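Putative oxidoreductase (Magnetospirillum magnetotacticum, PDB 3C1A) probably acts as an NAD(P)-dependent oxidoreductase of the GFO/IDH/MocA family, though its substrate and reaction are not established. Local coordinates at residues A88-G93 / E110-A115; H175-V180 / V308-A313; T242-D247 / N263-Q268; E136-D141 / R232-F237. All coordinates share one frame; numbering follows the deposited sequence. Where two conformers were deposited one is given.

Contact 1: A88-G93 / E110-A115; sequences AAIASG and EAVAAA
Ile90 reaches across to helix 106-119 with both arms of its branched side chain and carries one whole side of this contact. The tight part lies at Ala115. With CG1 of Ile90 beside the backbone N (chi1 -69°), CG2 lies anti to it and comes to 3.6 Å from the carbonyl O of Ala115, while the same CG2 stands 3.9 Å from Ala115 CB. The longer branch extends past the small methyl: Ile90 CD1 lies 4.0 Å from Ala115 CB and 4.2 Å from Val112 CG1, one turn back along the partner helix. Ala115 O also accepts a hydrogen bond from Thr119 OG1, so the methyl of Ile90 merely packs against a carbonyl whose polar need is met within its own helix. These are neighbouring helices of the Rossmann domain: helix 82-91 leads into strand 95-99 of the parallel sheet, and helix 106-119 leads into strand 123-126. Cut back to an alanine here, the Ile90 side chain would probably leave a gap beside Val112 and Ala115. Away from this core the segments part. Ala91 and Ala114 are exposed on their helices, and helix 82-91 ends in a Schellman motif, where Gly93, with a positive phi of 77°, gives its N-H to Ile90 O at 2.9 Å. Val112, itself buried, also touches Thr86, whereas Glu110 and Ala113 face helix 301-314.

Contact 2: H175-V180 / V308-A313; sequences HDVSMV and VRVLGA
Val177 packs against Val310 and Leu311, joining helix 168-184 of the GFO/IDH/MocA C-terminal domain to helix 301-314 at the end of the chain. Helix 168-184 lies against the large mixed sheet, and the C-terminal helix packs on it in turn. Starting at His175, the side chain touches Gln129, while the backbone O takes a hydrogen bond from farther along the helix. Asp176 is directed to the sheet, among Ser153, Ala155, Ile222 and Leu224. Val177 then supplies all of this segment's contact with helix 301-314. Its two methyls divide the work. CG1, anti to the backbone N (chi1 173°), meets Val310 CG1 at 4.0 Å, the two side chains crossing at a slant. The side chains of Val177 and Leu311 slide past each other in opposite directions, with Val177 CG2 4.0 Å from Leu311 CD2. Leu311 also touches Leu169, Trp170 and Ala174 of helix 168-184. Next, Ser178 turns back on its own helix. With chi1 at 59°, its hydroxyl folds over the preceding turn, where Ala174 O is one hydrogen-bond partner and His175 O another, Ser178 OG lying 47° out of the His175 carbonyl plane and 2.6 Å from His175 O.

Contact 3: T242-D247 / N263-Q268; sequences TLVMDD and NWPVGQ
Pro265 sets its ring against Thr242 and Val244, two side chains on the same face of strand 242-246. The loop that carries it runs from strand 254-256 to strand 270-271. Asn263, partway along the loop, has its backbone N bonded to Asp261 OD1. Trp264 follows; its indole makes cation-pi interactions with Arg152 and Arg233 and touches Ala235, extending the cover over the sheet beside the proline. Pro265 makes the closest approach. Its CG atom reaches both partners: Thr242 CG2 meets Pro265 CG tip to tip at 3.8 Å, and the Val244 side chain slides past the proline in the opposite direction, its CG2 3.8 Å from Pro265 CG and 3.9 Å from Pro265 CD. The chi1 of Thr242, -57°, turns its methyl anti to the backbone N and toward the proline, while OG1 takes another course and hydrogen-bonds to Pro257 O. Beyond Pro265 the loop moves away from strand 242-246: Val266 is exposed, and at the backbone angles of Gly267 a CB would be jammed against Val266 O. Gln268 then leads toward strand 270-271. The contact thus folds a connecting loop back over the face of the mixed beta-sheet in the C-terminal part of this GFO/IDH/MocA-type fold.

Contact 4: E136-D141 / R232-F237; sequences EALKAD and RRLAVF
Leu138 points from helix 133-140 into the face of strand 229-238, meeting Leu234 and Val236. This is a helix packed on the mixed sheet of the GFO/IDH/MocA C-terminal domain, and the contact itself is wholly apolar. The charged groups of the two segments work elsewhere: Lys139 NZ forms a salt bridge with Asp182, tying helix 133-140 to helix 168-184, and Arg233 NE forms one with Glu154. Backbone hydrogen bonds set strand 229-238 between strands 148-158 and 242-246.

The apolar packing turns on the alternation of the strand. Leu234 and Val236 are two apart and therefore on one face, that of the helix, with Ala235 turned to the other. Leu138 has CG anti to its backbone N (chi1 -179°), which extends the side chain from the helix so that its two methyls each find a different partner. Leu138 also touches Leu243 and Met245 of strand 242-246, so it bridges two adjacent strands. Toward Val236 the touch is the looser one, Leu138 CD2 lying 4.2 Å from Val236 CG2. The closer one is to Leu234, which holds CG between the backbone N and carbonyl carbon (chi1 67°); the two leucine side chains lie across each other, CD1 of Leu234 being 3.6 Å from CD1 of Leu138.

How the contacts relate
From the N terminus, contact 1 comes first and closes a short loop within the Rossmann domain, holding two of its helices together. The chain then opens contact 4 at helix 133-140 and contact 2 at helix 168-184. Contact 4 closes at strand 229-238, contact 2 only at the C-terminal helix, so these two cross; they come close at Leu234 in one conformer of Met179. Contact 3 follows contact 4 in series and nests inside the loop of contact 2. Strands 229-238 and 242-246 are sheet neighbours, joining contacts 3 and 4. Glu110 and Arg309 meet between contacts 1 and 2, where helix 301-314 links the Rossmann domain to the C-terminal domain.

Contact 1: A88-G93 / E110-A115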
loop_
_atom_site.group_PDB
_atom_site.type_symbol
_atom_site.label_atom_id
_atom_site.label_comp_id
_atom_site.label_asym_id
_atom_site.label_seq_id
_atom_site.Cartn_x
_atom_site.Cartn_y
_atom_site.Cartn_z
ATOM N N ALA A 88 10.058 -2.655 -17.909
ATOM C CA ALA A 88 9.627 -2.451 -19.304
ATOM C C ALA A 88 8.936 -1.133 -19.471
ATOM O O ALA A 88 9.164 -0.432 -20.433
ATOM C CB ALA A 88 8.706 -3.555 -19.747
ATOM N N ALA A 89 8.068 -0.799 -18.525
ATOM C CA ALA A 89 7.389 0.487 -18.542
ATOM C C ALA A 89 8.354 1.669 -18.438
ATOM O O ALA A 89 8.254 2.615 -19.213
ATOM C CB ALA A 89 6.311 0.544 -17.420
ATOM N N ILE A 90 9.309 1.585 -17.506
ATOM C CA ILE A 90 10.344 2.617 -17.320
ATOM C C ILE A 90 11.159 2.797 -18.594
ATOM O O ILE A 90 11.409 3.928 -19.008
ATOM C CB ILE A 90 11.307 2.254 -16.142
ATOM C CG1 ILE A 90 10.571 2.337 -14.785
ATOM C CG2 ILE A 90 12.496 3.199 -16.108
ATOM C CD1 ILE A 90 11.322 1.678 -13.605
ATOM N N ALA A 91 11.638 1.674 -19.144
ATOM C CA ALA A 91 12.396 1.648 -20.397
ATOM C C ALA A 91 11.639 2.366 -21.528
ATOM O O ALA A 91 12.253 2.974 -22.421
ATOM C CB ALA A 91 12.704 0.203 -20.789
ATOM N N SER A 92 10.313 2.270 -21.503
ATOM C CA SER A 92 9.446 2.952 -22.466
ATOM C C SER A 92 9.108 4.403 -22.144
ATOM O O SER A 92 8.389 5.035 -22.916
ATOM C CB SER A 92 8.134 2.181 -22.618
ATOM O OG SER A 92 8.316 1.070 -23.481
ATOM N N GLY A 93 9.589 4.937 -21.023
ATOM C CA GLY A 93 9.268 6.300 -20.644
ATOM C C GLY A 93 7.885 6.525 -20.049
ATOM O O GLY A 93 7.470 7.663 -19.923
ATOM N N GLU A 110 15.786 -3.182 -6.051
ATOM C CA GLU A 110 16.949 -2.335 -6.351
ATOM C C GLU A 110 17.127 -2.112 -7.854
ATOM O O GLU A 110 17.575 -1.041 -8.261
ATOM C CB GLU A 110 18.199 -2.948 -5.721
ATOM C CG GLU A 110 18.109 -2.870 -4.215
ATOM C CD GLU A 110 19.171 -3.641 -3.493
ATOM O OE1 GLU A 110 19.525 -4.759 -3.940
ATOM O OE2 GLU A 110 19.622 -3.136 -2.441
ATOM N N ALA A 111 16.755 -3.090 -8.680
ATOM C CA ALA A 111 16.883 -2.974 -10.151
ATOM C C ALA A 111 15.917 -1.939 -10.708
ATOM O O ALA A 111 16.250 -1.120 -11.587
ATOM C CB ALA A 111 16.645 -4.289 -10.829
ATOM N N VAL A 112 14.707 -1.982 -10.177
ATOM C CA VAL A 112 13.718 -0.952 -10.397
ATOM C C VAL A 112 14.143 0.475 -9.954
ATOM O O VAL A 112 14.106 1.415 -10.760
ATOM C CB VAL A 112 12.395 -1.371 -9.730
ATOM C CG1 VAL A 112 11.354 -0.277 -9.897
ATOM C CG2 VAL A 112 11.902 -2.725 -10.311
ATOM N N ALA A 113 14.510 0.659 -8.689
ATOM C CA ALA A 113 15.136 1.909 -8.208
ATOM C C ALA A 113 16.190 2.489 -9.171
ATOM O O ALA A 113 16.170 3.682 -9.485
ATOM C CB ALA A 113 15.776 1.687 -6.820
ATOM N N ALA A 114 17.112 1.640 -9.611
ATOM C CA ALA A 114 18.198 2.032 -10.508
ATOM C C ALA A 114 17.700 2.509 -11.875
ATOM O O ALA A 114 18.222 3.493 -12.402
ATOM C CB ALA A 114 19.180 0.875 -10.666
ATOM N N ALA A 115 16.703 1.828 -12.447
ATOM C CA ALA A 115 16.143 2.202 -13.739
ATOM C C ALA A 115 15.361 3.540 -13.686
ATOM O O ALA A 115 15.498 4.380 -14.575
ATOM C CB ALA A 115 15.261 1.067 -14.288
#

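Contact 2: H175-V180 / V308-A313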
loop_
_atom_site.group_PDB
_atom_site.type_symbol
_atom_site.label_atom_id
_atom_site.label_comp_id
_atom_site.label_asym_id
_atom_site.label_seq_id
_atom_site.Cartn_x
_atom_site.Cartn_y
_atom_site.Cartn_z
ATOM N N HIS A 175 1.485 -3.324 3.742
ATOM C CA HIS A 175 0.488 -2.262 3.990
ATOM C C HIS A 175 0.831 -1.495 5.314
ATOM O O HIS A 175 0.861 -0.252 5.365
ATOM C CB HIS A 175 -0.876 -2.894 4.029
ATOM C CG HIS A 175 -1.978 -1.921 4.242
ATOM N ND1 HIS A 175 -2.269 -0.925 3.339
ATOM C CD2 HIS A 175 -2.851 -1.773 5.270
ATOM C CE1 HIS A 175 -3.289 -0.208 3.796
ATOM N NE2 HIS A 175 -3.654 -0.695 4.973
ATOM N N ASP A 176 1.173 -2.246 6.359
ATOM C CA ASP A 176 1.480 -1.650 7.668
ATOM C C ASP A 176 2.953 -1.233 7.805
ATOM O O ASP A 176 3.238 -0.287 8.500
ATOM C CB ASP A 176 1.016 -2.588 8.798
ATOM C CG ASP A 176 -0.485 -2.887 8.721
ATOM O OD1 ASP A 176 -1.256 -1.982 8.340
ATOM O OD2 ASP A 176 -0.905 -4.025 8.995
ATOM N N VAL A 177 3.888 -1.915 7.165
ATOM C CA VAL A 177 5.260 -1.458 7.213
ATOM C C VAL A 177 5.427 -0.058 6.564
ATOM O O VAL A 177 6.107 0.832 7.134
ATOM C CB VAL A 177 6.244 -2.503 6.635
ATOM C CG1 VAL A 177 7.601 -1.904 6.546
ATOM C CG2 VAL A 177 6.189 -3.753 7.479
ATOM N N SER A 178 4.716 0.177 5.446
ATOM C CA SER A 178 4.713 1.483 4.771
ATOM C C SER A 178 4.270 2.602 5.711
ATOM O O SER A 178 4.831 3.706 5.696
ATOM C CB SER A 178 3.818 1.465 3.512
ATOM O OG SER A 178 2.477 1.133 3.797
HETATM N N MSE A 179 3.264 2.305 6.522
HETATM C CA MSE A 179 2.701 3.268 7.458
HETATM C C MSE A 179 3.728 3.606 8.557
HETATM O O MSE A 179 3.998 4.786 8.828
HETATM C CB MSE A 179 1.397 2.711 8.022
HETATM C CG MSE A 179 0.713 3.584 9.030
HETATM SE SE MSE A 179 1.342 3.292 10.852
HETATM C CE MSE A 179 0.574 1.591 11.147
ATOM N N VAL A 180 4.355 2.581 9.128
ATOM C CA VAL A 180 5.359 2.782 10.175
ATOM C C VAL A 180 6.589 3.574 9.685
ATOM O O VAL A 180 6.958 4.578 10.290
ATOM C CB VAL A 180 5.736 1.462 10.840
ATOM C CG1 VAL A 180 6.788 1.681 11.896
ATOM C CG2 VAL A 180 4.493 0.820 11.531
ATOM N N VAL A 308 10.262 -3.325 1.200
ATOM C CA VAL A 308 10.761 -4.643 0.757
ATOM C C VAL A 308 11.961 -5.101 1.580
ATOM O O VAL A 308 12.113 -6.310 1.906
ATOM C CB VAL A 308 11.105 -4.679 -0.760
ATOM C CG1 VAL A 308 11.919 -5.954 -1.144
ATOM C CG2 VAL A 308 9.856 -4.657 -1.624
ATOM N N ARG A 309 12.808 -4.154 1.949
ATOM C CA ARG A 309 13.992 -4.494 2.762
ATOM C C ARG A 309 13.584 -5.016 4.134
ATOM O O ARG A 309 14.069 -6.030 4.597
ATOM C CB ARG A 309 14.939 -3.297 2.903
ATOM C CG ARG A 309 16.180 -3.663 3.724
ATOM C CD ARG A 309 17.208 -2.562 3.799
ATOM N NE ARG A 309 17.737 -2.226 2.489
ATOM C CZ ARG A 309 17.456 -1.107 1.831
ATOM N NH1 ARG A 309 16.642 -0.197 2.350
ATOM N NH2 ARG A 309 17.995 -0.893 0.642
ATOM N N VAL A 310 12.638 -4.350 4.764
ATOM C CA VAL A 310 12.191 -4.732 6.085
ATOM C C VAL A 310 11.452 -6.079 6.014
ATOM O O VAL A 310 11.589 -6.916 6.895
ATOM C CB VAL A 310 11.208 -3.672 6.673
ATOM C CG1 VAL A 310 10.567 -4.183 7.959
ATOM C CG2 VAL A 310 11.880 -2.335 6.897
ATOM N N LEU A 311 10.621 -6.272 4.987
ATOM C CA LEU A 311 9.845 -7.500 4.912
ATOM C C LEU A 311 10.767 -8.701 4.777
ATOM O O LEU A 311 10.546 -9.732 5.430
ATOM C CB LEU A 311 8.858 -7.440 3.773
ATOM C CG LEU A 311 7.720 -6.462 4.031
ATOM C CD1 LEU A 311 6.894 -6.383 2.805
ATOM C CD2 LEU A 311 6.932 -6.954 5.252
ATOM N N GLY A 312 11.805 -8.559 3.955
ATOM C CA GLY A 312 12.825 -9.597 3.814
ATOM C C GLY A 312 13.587 -9.891 5.099
ATOM O O GLY A 312 13.916 -11.054 5.359
ATOM N N ALA A 313 13.839 -8.855 5.910
ATOM C CA ALA A 313 14.429 -9.019 7.261
ATOM C C ALA A 313 13.537 -9.783 8.266
ATOM O O ALA A 313 14.033 -10.286 9.259
ATOM C CB ALA A 313 14.806 -7.657 7.844
#

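Contact 3: T242-D247 / N263-Q268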
loop_
_atom_site.group_PDB
_atom_site.type_symbol
_atom_site.label_atom_id
_atom_site.label_comp_id
_atom_site.label_asym_id
_atom_site.label_seq_id
_atom_site.Cartn_x
_atom_site.Cartn_y
_atom_site.Cartn_z
ATOM N N THR A 242 -2.839 9.790 22.564
ATOM C CA THR A 242 -2.739 8.577 21.746
ATOM C C THR A 242 -3.666 8.821 20.554
ATOM O O THR A 242 -4.804 9.242 20.748
ATOM C CB THR A 242 -3.212 7.342 22.540
ATOM O OG1 THR A 242 -2.442 7.214 23.762
ATOM C CG2 THR A 242 -3.080 6.062 21.696
ATOM N N LEU A 243 -3.171 8.605 19.335
ATOM C CA LEU A 243 -4.013 8.709 18.139
ATOM C C LEU A 243 -4.299 7.318 17.640
ATOM O O LEU A 243 -3.376 6.505 17.509
ATOM C CB LEU A 243 -3.305 9.514 17.057
ATOM C CG LEU A 243 -3.224 10.996 17.385
ATOM C CD1 LEU A 243 -2.173 11.712 16.593
ATOM C CD2 LEU A 243 -4.628 11.605 17.171
ATOM N N VAL A 244 -5.574 7.026 17.427
ATOM C CA VAL A 244 -6.046 5.720 16.951
ATOM C C VAL A 244 -6.867 5.837 15.639
ATOM O O VAL A 244 -7.733 6.676 15.502
ATOM C CB VAL A 244 -6.901 4.977 18.025
ATOM C CG1 VAL A 244 -7.439 3.632 17.485
ATOM C CG2 VAL A 244 -6.132 4.749 19.319
HETATM N N MSE A 245 -6.565 4.976 14.672
HETATM C CA MSE A 245 -7.447 4.803 13.520
HETATM C C MSE A 245 -8.006 3.408 13.562
HETATM O O MSE A 245 -7.236 2.469 13.557
HETATM C CB MSE A 245 -6.665 4.973 12.237
HETATM C CG MSE A 245 -6.501 6.372 11.831
HETATM SE SE MSE A 245 -5.178 6.573 10.477
HETATM C CE MSE A 245 -5.658 5.218 9.227
ATOM N N ASP A 246 -9.328 3.273 13.604
ATOM C CA ASP A 246 -9.984 1.980 13.841
ATOM C C ASP A 246 -11.203 1.787 12.955
ATOM O O ASP A 246 -12.123 2.590 13.025
ATOM C CB ASP A 246 -10.431 1.912 15.297
ATOM C CG ASP A 246 -11.013 0.547 15.678
ATOM O OD1 ASP A 246 -11.337 -0.266 14.774
ATOM O OD2 ASP A 246 -11.125 0.299 16.894
ATOM N N ASP A 247 -11.223 0.719 12.150
ATOM C CA ASP A 247 -12.358 0.460 11.225
ATOM C C ASP A 247 -13.704 0.220 11.891
ATOM O O ASP A 247 -14.744 0.599 11.345
ATOM C CB ASP A 247 -12.078 -0.741 10.321
ATOM C CG ASP A 247 -11.404 -0.348 9.062
ATOM O OD1 ASP A 247 -11.250 0.879 8.849
ATOM O OD2 ASP A 247 -11.036 -1.261 8.283
ATOM N N ASN A 263 -1.566 -0.445 25.466
ATOM C CA ASN A 263 -2.779 -1.164 25.220
ATOM C C ASN A 263 -3.702 -0.311 24.390
ATOM O O ASN A 263 -3.647 0.893 24.452
ATOM C CB ASN A 263 -3.506 -1.472 26.542
ATOM C CG ASN A 263 -2.909 -2.646 27.305
ATOM O OD1 ASN A 263 -2.187 -3.490 26.753
ATOM N ND2 ASN A 263 -3.231 -2.710 28.593
ATOM N N TRP A 264 -4.586 -0.956 23.650
ATOM C CA TRP A 264 -5.593 -0.250 22.897
ATOM C C TRP A 264 -6.457 0.594 23.814
ATOM O O TRP A 264 -7.055 0.072 24.759
ATOM C CB TRP A 264 -6.494 -1.229 22.164
ATOM C CG TRP A 264 -5.833 -1.995 21.121
ATOM C CD1 TRP A 264 -5.546 -3.311 21.155
ATOM C CD2 TRP A 264 -5.388 -1.518 19.844
ATOM N NE1 TRP A 264 -4.937 -3.694 19.989
ATOM C CE2 TRP A 264 -4.840 -2.612 19.161
ATOM C CE3 TRP A 264 -5.404 -0.268 19.213
ATOM C CZ2 TRP A 264 -4.311 -2.508 17.891
ATOM C CZ3 TRP A 264 -4.880 -0.169 17.950
ATOM C CH2 TRP A 264 -4.327 -1.286 17.307
ATOM N N PRO A 265 -6.540 1.894 23.545
ATOM C CA PRO A 265 -7.489 2.686 24.299
ATOM C C PRO A 265 -8.898 2.117 24.321
ATOM O O PRO A 265 -9.454 1.782 23.279
ATOM C CB PRO A 265 -7.452 4.030 23.578
ATOM C CG PRO A 265 -6.073 4.101 23.046
ATOM C CD PRO A 265 -5.771 2.726 22.604
ATOM N N VAL A 266 -9.461 2.023 25.522
ATOM C CA VAL A 266 -10.874 1.732 25.701
ATOM C C VAL A 266 -11.604 3.058 25.848
ATOM O O VAL A 266 -11.074 4.006 26.428
ATOM C CB VAL A 266 -11.126 0.867 26.962
ATOM C CG1 VAL A 266 -12.596 0.434 27.029
ATOM C CG2 VAL A 266 -10.207 -0.342 26.973
ATOM N N GLY A 267 -12.820 3.132 25.321
ATOM C CA GLY A 267 -13.574 4.383 25.344
ATOM C C GLY A 267 -13.601 5.068 23.997
ATOM O O GLY A 267 -12.811 4.739 23.110
ATOM N N GLN A 268 -14.512 6.028 23.856
ATOM C CA GLN A 268 -14.803 6.656 22.566
ATOM C C GLN A 268 -13.669 7.551 22.071
ATOM O O GLN A 268 -13.339 7.548 20.873
ATOM C CB GLN A 268 -16.114 7.467 22.640
#

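Contact 4: E136-D141 / R232-F237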
loop_
_atom_site.group_PDB
_atom_site.type_symbol
_atom_site.label_atom_id
_atom_site.label_comp_id
_atom_site.label_asym_id
_atom_site.label_seq_id
_atom_site.Cartn_x
_atom_site.Cartn_y
_atom_site.Cartn_z
ATOM N N GLU A 136 -3.355 11.062 6.722
ATOM C CA GLU A 136 -2.930 12.437 6.537
ATOM C C GLU A 136 -3.365 13.332 7.718
ATOM O O GLU A 136 -2.571 14.132 8.213
ATOM C CB GLU A 136 -3.450 12.952 5.193
ATOM C CG GLU A 136 -2.854 12.190 3.980
ATOM C CD GLU A 136 -3.564 12.467 2.666
ATOM O OE1 GLU A 136 -4.324 13.450 2.595
ATOM O OE2 GLU A 136 -3.372 11.689 1.701
ATOM N N ALA A 137 -4.607 13.156 8.175
ATOM C CA ALA A 137 -5.148 13.866 9.359
ATOM C C ALA A 137 -4.435 13.474 10.668
ATOM O O ALA A 137 -4.202 14.332 11.515
ATOM C CB ALA A 137 -6.619 13.630 9.499
ATOM N N LEU A 138 -4.087 12.191 10.833
ATOM C CA LEU A 138 -3.323 11.737 11.989
ATOM C C LEU A 138 -1.935 12.359 11.991
ATOM O O LEU A 138 -1.486 12.884 13.024
ATOM C CB LEU A 138 -3.194 10.192 12.020
ATOM C CG LEU A 138 -2.429 9.513 13.176
ATOM C CD1 LEU A 138 -2.846 8.005 13.337
ATOM C CD2 LEU A 138 -0.890 9.630 12.993
ATOM N N LYS A 139 -1.241 12.318 10.852
ATOM C CA LYS A 139 0.057 12.974 10.780
ATOM C C LYS A 139 -0.017 14.475 11.047
ATOM O O LYS A 139 0.855 15.016 11.727
ATOM C CB LYS A 139 0.776 12.693 9.467
ATOM C CG LYS A 139 1.137 11.239 9.317
ATOM C CD LYS A 139 2.128 11.022 8.188
ATOM C CE LYS A 139 1.473 11.286 6.828
ATOM N NZ LYS A 139 2.391 11.008 5.691
ATOM N N ALA A 140 -1.078 15.138 10.568
ATOM C CA ALA A 140 -1.252 16.575 10.816
ATOM C C ALA A 140 -1.424 16.931 12.301
ATOM O O ALA A 140 -1.141 18.086 12.703
ATOM C CB ALA A 140 -2.444 17.126 10.009
ATOM N N ASP A 141 -1.916 15.974 13.093
ATOM C CA ASP A 141 -2.187 16.154 14.527
ATOM C C ASP A 141 -1.154 15.529 15.474
ATOM O O ASP A 141 -1.404 15.387 16.653
ATOM C CB ASP A 141 -3.573 15.625 14.870
ATOM C CG ASP A 141 -4.615 16.730 14.894
ATOM O OD1 ASP A 141 -4.854 17.333 13.826
ATOM O OD2 ASP A 141 -5.174 17.014 15.983
ATOM N N ARG A 232 -9.009 -3.636 11.019
ATOM C CA ARG A 232 -7.814 -2.846 10.713
ATOM C C ARG A 232 -7.778 -1.704 11.695
ATOM O O ARG A 232 -8.708 -0.857 11.730
ATOM C CB ARG A 232 -7.870 -2.288 9.301
ATOM C CG ARG A 232 -7.707 -3.352 8.219
ATOM N N ARG A 233 -6.735 -1.660 12.518
ATOM C CA ARG A 233 -6.624 -0.545 13.450
ATOM C C ARG A 233 -5.185 -0.224 13.702
ATOM O O ARG A 233 -4.318 -1.100 13.586
ATOM C CB ARG A 233 -7.373 -0.816 14.752
ATOM C CG ARG A 233 -7.110 -2.147 15.377
ATOM C CD ARG A 233 -7.930 -2.261 16.639
ATOM N NE ARG A 233 -7.696 -3.514 17.348
ATOM C CZ ARG A 233 -8.115 -3.753 18.586
ATOM N NH1 ARG A 233 -8.760 -2.805 19.266
ATOM N NH2 ARG A 233 -7.864 -4.930 19.157
ATOM N N LEU A 234 -4.913 1.035 14.019
ATOM C CA LEU A 234 -3.583 1.393 14.500
ATOM C C LEU A 234 -3.687 2.442 15.598
ATOM O O LEU A 234 -4.723 3.088 15.755
ATOM C CB LEU A 234 -2.673 1.846 13.357
ATOM C CG LEU A 234 -2.968 3.147 12.614
ATOM C CD1 LEU A 234 -2.651 4.459 13.425
ATOM C CD2 LEU A 234 -2.160 3.080 11.319
ATOM N N ALA A 235 -2.631 2.575 16.395
ATOM C CA ALA A 235 -2.629 3.546 17.476
ATOM C C ALA A 235 -1.238 4.121 17.542
ATOM O O ALA A 235 -0.300 3.372 17.406
ATOM C CB ALA A 235 -2.989 2.873 18.787
ATOM N N VAL A 236 -1.103 5.430 17.714
ATOM C CA VAL A 236 0.220 6.057 17.894
ATOM C C VAL A 236 0.243 6.650 19.311
ATOM O O VAL A 236 -0.545 7.519 19.635
ATOM C CB VAL A 236 0.566 7.139 16.810
ATOM C CG1 VAL A 236 1.953 7.748 17.081
ATOM C CG2 VAL A 236 0.571 6.505 15.413
ATOM N N PHE A 237 1.117 6.129 20.155
ATOM C CA PHE A 237 1.132 6.508 21.566
ATOM C C PHE A 237 2.194 7.569 21.749
ATOM O O PHE A 237 3.362 7.372 21.428
ATOM C CB PHE A 237 1.431 5.306 22.488
ATOM C CG PHE A 237 0.451 4.166 22.353
ATOM C CD1 PHE A 237 -0.685 4.096 23.146
ATOM C CD2 PHE A 237 0.694 3.140 21.449
ATOM C CE1 PHE A 237 -1.576 3.065 23.022
ATOM C CE2 PHE A 237 -0.202 2.082 21.322
ATOM C CZ PHE A 237 -1.346 2.057 22.090
#